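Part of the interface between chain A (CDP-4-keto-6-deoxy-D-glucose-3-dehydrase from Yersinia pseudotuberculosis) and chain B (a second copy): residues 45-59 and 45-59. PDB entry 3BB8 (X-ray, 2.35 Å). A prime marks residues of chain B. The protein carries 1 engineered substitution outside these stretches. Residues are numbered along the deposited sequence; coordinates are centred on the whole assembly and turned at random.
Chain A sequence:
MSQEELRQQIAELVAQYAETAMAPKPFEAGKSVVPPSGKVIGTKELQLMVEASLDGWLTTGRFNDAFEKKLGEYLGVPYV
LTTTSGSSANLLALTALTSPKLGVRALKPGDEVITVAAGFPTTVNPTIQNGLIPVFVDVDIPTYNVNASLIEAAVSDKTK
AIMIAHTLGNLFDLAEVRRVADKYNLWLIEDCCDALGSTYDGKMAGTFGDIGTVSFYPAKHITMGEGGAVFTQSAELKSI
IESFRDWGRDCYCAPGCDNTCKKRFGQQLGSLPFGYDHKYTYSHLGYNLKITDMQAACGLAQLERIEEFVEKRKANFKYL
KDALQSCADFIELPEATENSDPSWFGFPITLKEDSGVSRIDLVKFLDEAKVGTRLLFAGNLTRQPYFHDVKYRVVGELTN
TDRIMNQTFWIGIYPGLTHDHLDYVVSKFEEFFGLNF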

# COMPACT_ATOMS: atom_id res chain seq x y z
N GLU A 45 -22.49 -3.29 -5.30
CA GLU A 45 -21.26 -2.77 -4.71
C GLU A 45 -21.52 -2.16 -3.35
O GLU A 45 -20.86 -2.52 -2.38
CB GLU A 45 -20.60 -1.72 -5.61
CG GLU A 45 -19.97 -2.25 -6.90
CD GLU A 45 -21.01 -2.65 -7.93
OE1 GLU A 45 -22.09 -2.03 -7.95
OE2 GLU A 45 -20.75 -3.57 -8.73
N LEU A 46 -22.47 -1.24 -3.27
CA LEU A 46 -22.76 -0.59 -1.99
C LEU A 46 -23.26 -1.57 -0.94
O LEU A 46 -22.96 -1.42 0.24
CB LEU A 46 -23.79 0.53 -2.16
CG LEU A 46 -23.28 1.84 -2.77
CD1 LEU A 46 -23.13 1.66 -4.27
CD2 LEU A 46 -24.24 2.97 -2.46
N GLN A 47 -24.01 -2.58 -1.38
CA GLN A 47 -24.53 -3.56 -0.44
C GLN A 47 -23.40 -4.34 0.23
O GLN A 47 -23.30 -4.37 1.46
CB GLN A 47 -25.50 -4.50 -1.14
CG GLN A 47 -26.80 -3.83 -1.55
CD GLN A 47 -27.84 -4.81 -2.07
OE1 GLN A 47 -27.57 -5.59 -2.98
NE2 GLN A 47 -29.04 -4.76 -1.49
N LEU A 48 -22.55 -4.97 -0.59
CA LEU A 48 -21.44 -5.74 -0.05
C LEU A 48 -20.54 -4.89 0.85
O LEU A 48 -20.17 -5.34 1.94
CB LEU A 48 -20.62 -6.37 -1.18
CG LEU A 48 -21.38 -7.34 -2.09
CD1 LEU A 48 -20.40 -8.25 -2.82
CD2 LEU A 48 -22.34 -8.18 -1.26
N MET A 49 -20.20 -3.68 0.43
CA MET A 49 -19.35 -2.85 1.27
C MET A 49 -20.00 -2.66 2.64
O MET A 49 -19.31 -2.54 3.65
CB MET A 49 -19.09 -1.49 0.62
CG MET A 49 -18.17 -1.58 -0.58
SD MET A 49 -17.56 0.03 -1.06
CE MET A 49 -19.02 0.69 -1.90
N VAL A 50 -21.33 -2.63 2.66
CA VAL A 50 -22.04 -2.48 3.92
C VAL A 50 -21.91 -3.77 4.71
O VAL A 50 -21.70 -3.75 5.92
CB VAL A 50 -23.53 -2.14 3.69
CG1 VAL A 50 -24.33 -2.36 4.96
CG2 VAL A 50 -23.66 -0.68 3.27
N GLU A 51 -22.02 -4.90 4.01
CA GLU A 51 -21.88 -6.20 4.67
C GLU A 51 -20.53 -6.27 5.36
O GLU A 51 -20.44 -6.58 6.55
CB GLU A 51 -22.00 -7.34 3.67
CG GLU A 51 -23.43 -7.72 3.37
CD GLU A 51 -23.63 -9.23 3.37
OE1 GLU A 51 -23.15 -9.90 2.43
OE2 GLU A 51 -24.26 -9.74 4.33
N ALA A 52 -19.47 -5.99 4.60
CA ALA A 52 -18.11 -6.01 5.13
C ALA A 52 -17.99 -5.04 6.30
O ALA A 52 -17.35 -5.34 7.30
CB ALA A 52 -17.12 -5.65 4.03
N SER A 53 -18.60 -3.86 6.17
CA SER A 53 -18.53 -2.87 7.23
C SER A 53 -19.16 -3.45 8.50
O SER A 53 -18.63 -3.28 9.60
CB SER A 53 -19.28 -1.60 6.83
OG SER A 53 -18.71 -1.00 5.68
N LEU A 54 -20.29 -4.12 8.33
CA LEU A 54 -20.99 -4.71 9.46
C LEU A 54 -20.21 -5.87 10.08
O LEU A 54 -20.24 -6.06 11.30
CB LEU A 54 -22.39 -5.16 9.03
CG LEU A 54 -23.33 -4.04 8.58
CD1 LEU A 54 -24.66 -4.63 8.18
CD2 LEU A 54 -23.52 -3.02 9.69
N ASP A 55 -19.52 -6.64 9.24
CA ASP A 55 -18.73 -7.77 9.70
C ASP A 55 -17.81 -7.37 10.85
O ASP A 55 -17.57 -8.16 11.76
CB ASP A 55 -17.88 -8.33 8.55
CG ASP A 55 -18.68 -9.17 7.59
OD1 ASP A 55 -19.92 -9.11 7.68
OD2 ASP A 55 -18.08 -9.89 6.76
N GLY A 56 -17.31 -6.14 10.79
CA GLY A 56 -16.42 -5.65 11.83
C GLY A 56 -15.07 -6.34 11.86
O GLY A 56 -14.33 -6.20 12.82
N TRP A 57 -14.76 -7.10 10.81
CA TRP A 57 -13.48 -7.80 10.70
C TRP A 57 -12.39 -6.84 10.23
O TRP A 57 -11.27 -6.84 10.75
CB TRP A 57 -13.57 -8.93 9.69
CG TRP A 57 -12.30 -9.74 9.57
CD1 TRP A 57 -11.70 -10.16 8.42
CD2 TRP A 57 -11.51 -10.27 10.65
NE1 TRP A 57 -10.58 -10.92 8.71
CE2 TRP A 57 -10.44 -11.00 10.07
CE3 TRP A 57 -11.60 -10.19 12.05
CZ2 TRP A 57 -9.48 -11.65 10.84
CZ3 TRP A 57 -10.63 -10.84 12.82
CH2 TRP A 57 -9.58 -11.56 12.21
N LEU A 58 -12.74 -6.02 9.24
CA LEU A 58 -11.85 -5.00 8.67
C LEU A 58 -10.69 -5.50 7.80
O LEU A 58 -10.58 -5.09 6.63
CB LEU A 58 -11.30 -4.12 9.79
CG LEU A 58 -12.35 -3.61 10.79
CD1 LEU A 58 -11.73 -2.56 11.69
CD2 LEU A 58 -13.54 -3.02 10.05
N THR A 59 -9.84 -6.38 8.33
CA THR A 59 -8.71 -6.89 7.55
C THR A 59 -9.28 -7.85 6.51
O THR A 59 -10.47 -8.15 6.56
CB THR A 59 -7.67 -7.63 8.42
OG1 THR A 59 -8.32 -8.62 9.22
CG2 THR A 59 -6.94 -6.64 9.32
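Chain B, residues 45-59: ELQLMVEASLDGWLT

Two copies of one helix can pack closely without a single hydrogen bond between them, and this pair from a Yersinia dehydrase is a good example. In both chains a helix that begins before residue 45 runs through this stretch, and Gly56 and Gly56′ are the first residues to leave helical phi/psi, with positive phi, a conformation that favours glycine. The second helix runs nearly antiparallel to the first, at 165° between their N-to-C directions, with the axes approaching to 8.8 Å. The register is correspondingly symmetric: Val50 CA lies 5.4 Å from Val50′ CA, Leu46 CA 5.6 Å from Ser53′ CA, and Ser53 CA 5.7 Å from Leu46′ CA.

The serines lie at the heart of the contact. Each satisfies its hydroxyl within its own helix, Ser53′ OG donating to Met49′ O at 2.7 Å and Ser53 OG to Met49 O at 2.6 Å, so the hydroxyl's hydrogen is used within its own helix. The side chain of Ser53′ sits as a knob among Leu46, Met49, Val50 and Ser53. Its OG is 3.3 Å from Met49 CB, and the two hydroxyls, Ser53 OG and Ser53′ OG, stay 3.7 Å apart without bonding.

Apolar side chains form a second group of contacts. Val50 CG2 meets Val50′ CG1 at 3.7 Å near the centre. Further out, Leu46 CD2 touches Leu54′ CD2 at 3.8 Å, answered by Leu54 CD2 against Leu46′ CD2 at 3.9 Å. The methionine methyls meet leucines of the loops that follow the helices: Met49 CE lies 4.1 Å from Leu58′ CD2, and Met49′ CE 4.0 Å from Leu58 CD2.

Side chains also rest on backbone, with Leu46′ CG and Met49′ CE each 3.2 Å from Ser53 O. The two stretches bury 602 Å² between them, both sides summed.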

# COMPACT_ATOMS: atom_id res chain seq x y z
N GLU B 45 -18.12 3.46 14.36
CA GLU B 45 -17.26 2.88 13.33
C GLU B 45 -18.10 2.35 12.18
O GLU B 45 -18.00 2.84 11.05
CB GLU B 45 -16.39 1.74 13.90
CG GLU B 45 -15.25 2.17 14.83
CD GLU B 45 -15.74 2.76 16.15
OE1 GLU B 45 -16.81 2.33 16.63
OE2 GLU B 45 -15.05 3.64 16.71
N LEU B 46 -18.93 1.34 12.46
CA LEU B 46 -19.76 0.75 11.43
C LEU B 46 -20.67 1.74 10.72
O LEU B 46 -20.93 1.59 9.53
CB LEU B 46 -20.60 -0.40 12.01
CG LEU B 46 -19.88 -1.74 12.17
CD1 LEU B 46 -18.78 -1.62 13.21
CD2 LEU B 46 -20.89 -2.81 12.57
N GLN B 47 -21.15 2.74 11.43
CA GLN B 47 -22.02 3.73 10.82
C GLN B 47 -21.30 4.49 9.72
O GLN B 47 -21.72 4.47 8.55
CB GLN B 47 -22.54 4.72 11.86
CG GLN B 47 -23.54 4.13 12.84
CD GLN B 47 -24.23 5.20 13.67
OE1 GLN B 47 -23.58 6.10 14.20
NE2 GLN B 47 -25.55 5.10 13.78
N LEU B 48 -20.20 5.14 10.08
CA LEU B 48 -19.42 5.91 9.13
C LEU B 48 -18.93 5.08 7.94
O LEU B 48 -18.88 5.57 6.82
CB LEU B 48 -18.23 6.58 9.82
CG LEU B 48 -18.59 7.48 11.00
CD1 LEU B 48 -17.41 8.40 11.33
CD2 LEU B 48 -19.81 8.32 10.67
N MET B 49 -18.58 3.82 8.18
CA MET B 49 -18.12 2.98 7.08
C MET B 49 -19.25 2.75 6.09
O MET B 49 -19.01 2.53 4.90
CB MET B 49 -17.59 1.64 7.59
CG MET B 49 -16.41 1.82 8.53
SD MET B 49 -15.48 0.32 8.80
CE MET B 49 -16.74 -0.74 9.56
N VAL B 50 -20.49 2.79 6.58
CA VAL B 50 -21.64 2.62 5.72
C VAL B 50 -21.83 3.94 4.99
O VAL B 50 -22.13 3.97 3.79
CB VAL B 50 -22.92 2.28 6.53
CG1 VAL B 50 -24.13 2.18 5.61
CG2 VAL B 50 -22.73 0.95 7.24
N GLU B 51 -21.63 5.04 5.71
CA GLU B 51 -21.75 6.38 5.14
C GLU B 51 -20.79 6.51 3.96
O GLU B 51 -21.15 7.05 2.92
CB GLU B 51 -21.41 7.45 6.17
CG GLU B 51 -22.55 7.76 7.12
CD GLU B 51 -22.99 9.21 7.03
OE1 GLU B 51 -22.24 10.10 7.48
OE2 GLU B 51 -24.10 9.45 6.50
N ALA B 52 -19.57 6.01 4.15
CA ALA B 52 -18.57 6.05 3.10
C ALA B 52 -18.96 5.09 1.98
O ALA B 52 -18.76 5.38 0.81
CB ALA B 52 -17.20 5.69 3.67
N SER B 53 -19.52 3.94 2.35
CA SER B 53 -19.93 2.96 1.35
C SER B 53 -21.04 3.54 0.47
O SER B 53 -21.11 3.25 -0.73
CB SER B 53 -20.43 1.67 2.01
OG SER B 53 -19.39 1.01 2.71
N LEU B 54 -21.90 4.35 1.07
CA LEU B 54 -23.01 4.95 0.34
C LEU B 54 -22.54 6.09 -0.55
O LEU B 54 -23.01 6.21 -1.69
CB LEU B 54 -24.08 5.43 1.32
CG LEU B 54 -24.77 4.31 2.12
CD1 LEU B 54 -25.78 4.91 3.07
CD2 LEU B 54 -25.44 3.33 1.18
N ASP B 55 -21.63 6.92 -0.05
CA ASP B 55 -21.10 8.03 -0.83
C ASP B 55 -20.79 7.57 -2.25
O ASP B 55 -21.06 8.28 -3.22
CB ASP B 55 -19.81 8.58 -0.21
CG ASP B 55 -20.08 9.42 1.01
OD1 ASP B 55 -21.20 9.95 1.12
OD2 ASP B 55 -19.16 9.57 1.84
N GLY B 56 -20.21 6.38 -2.36
CA GLY B 56 -19.87 5.85 -3.67
C GLY B 56 -18.65 6.52 -4.28
O GLY B 56 -18.41 6.36 -5.47
N TRP B 57 -17.90 7.26 -3.47
CA TRP B 57 -16.77 8.04 -3.97
C TRP B 57 -15.56 7.12 -4.02
O TRP B 57 -14.88 7.03 -5.04
CB TRP B 57 -16.50 9.23 -3.05
CG TRP B 57 -15.29 10.02 -3.44
CD1 TRP B 57 -14.28 10.44 -2.62
CD2 TRP B 57 -14.97 10.50 -4.75
NE1 TRP B 57 -13.35 11.14 -3.34
CE2 TRP B 57 -13.74 11.20 -4.65
CE3 TRP B 57 -15.59 10.41 -6.00
CZ2 TRP B 57 -13.13 11.79 -5.75
CZ3 TRP B 57 -14.98 11.01 -7.09
CH2 TRP B 57 -13.77 11.69 -6.96
N LEU B 58 -15.29 6.43 -2.92
CA LEU B 58 -14.33 5.34 -3.03
C LEU B 58 -12.89 5.67 -2.66
O LEU B 58 -12.41 5.30 -1.59
CB LEU B 58 -14.43 4.70 -4.42
CG LEU B 58 -15.73 3.98 -4.75
CD1 LEU B 58 -15.48 2.81 -5.69
CD2 LEU B 58 -16.42 3.50 -3.48
N THR B 59 -12.21 6.38 -3.55
CA THR B 59 -10.89 6.89 -3.19
C THR B 59 -11.08 7.86 -2.03
O THR B 59 -12.21 8.15 -1.62
CB THR B 59 -10.28 7.65 -4.38
OG1 THR B 59 -11.18 8.68 -4.82
CG2 THR B 59 -10.01 6.70 -5.54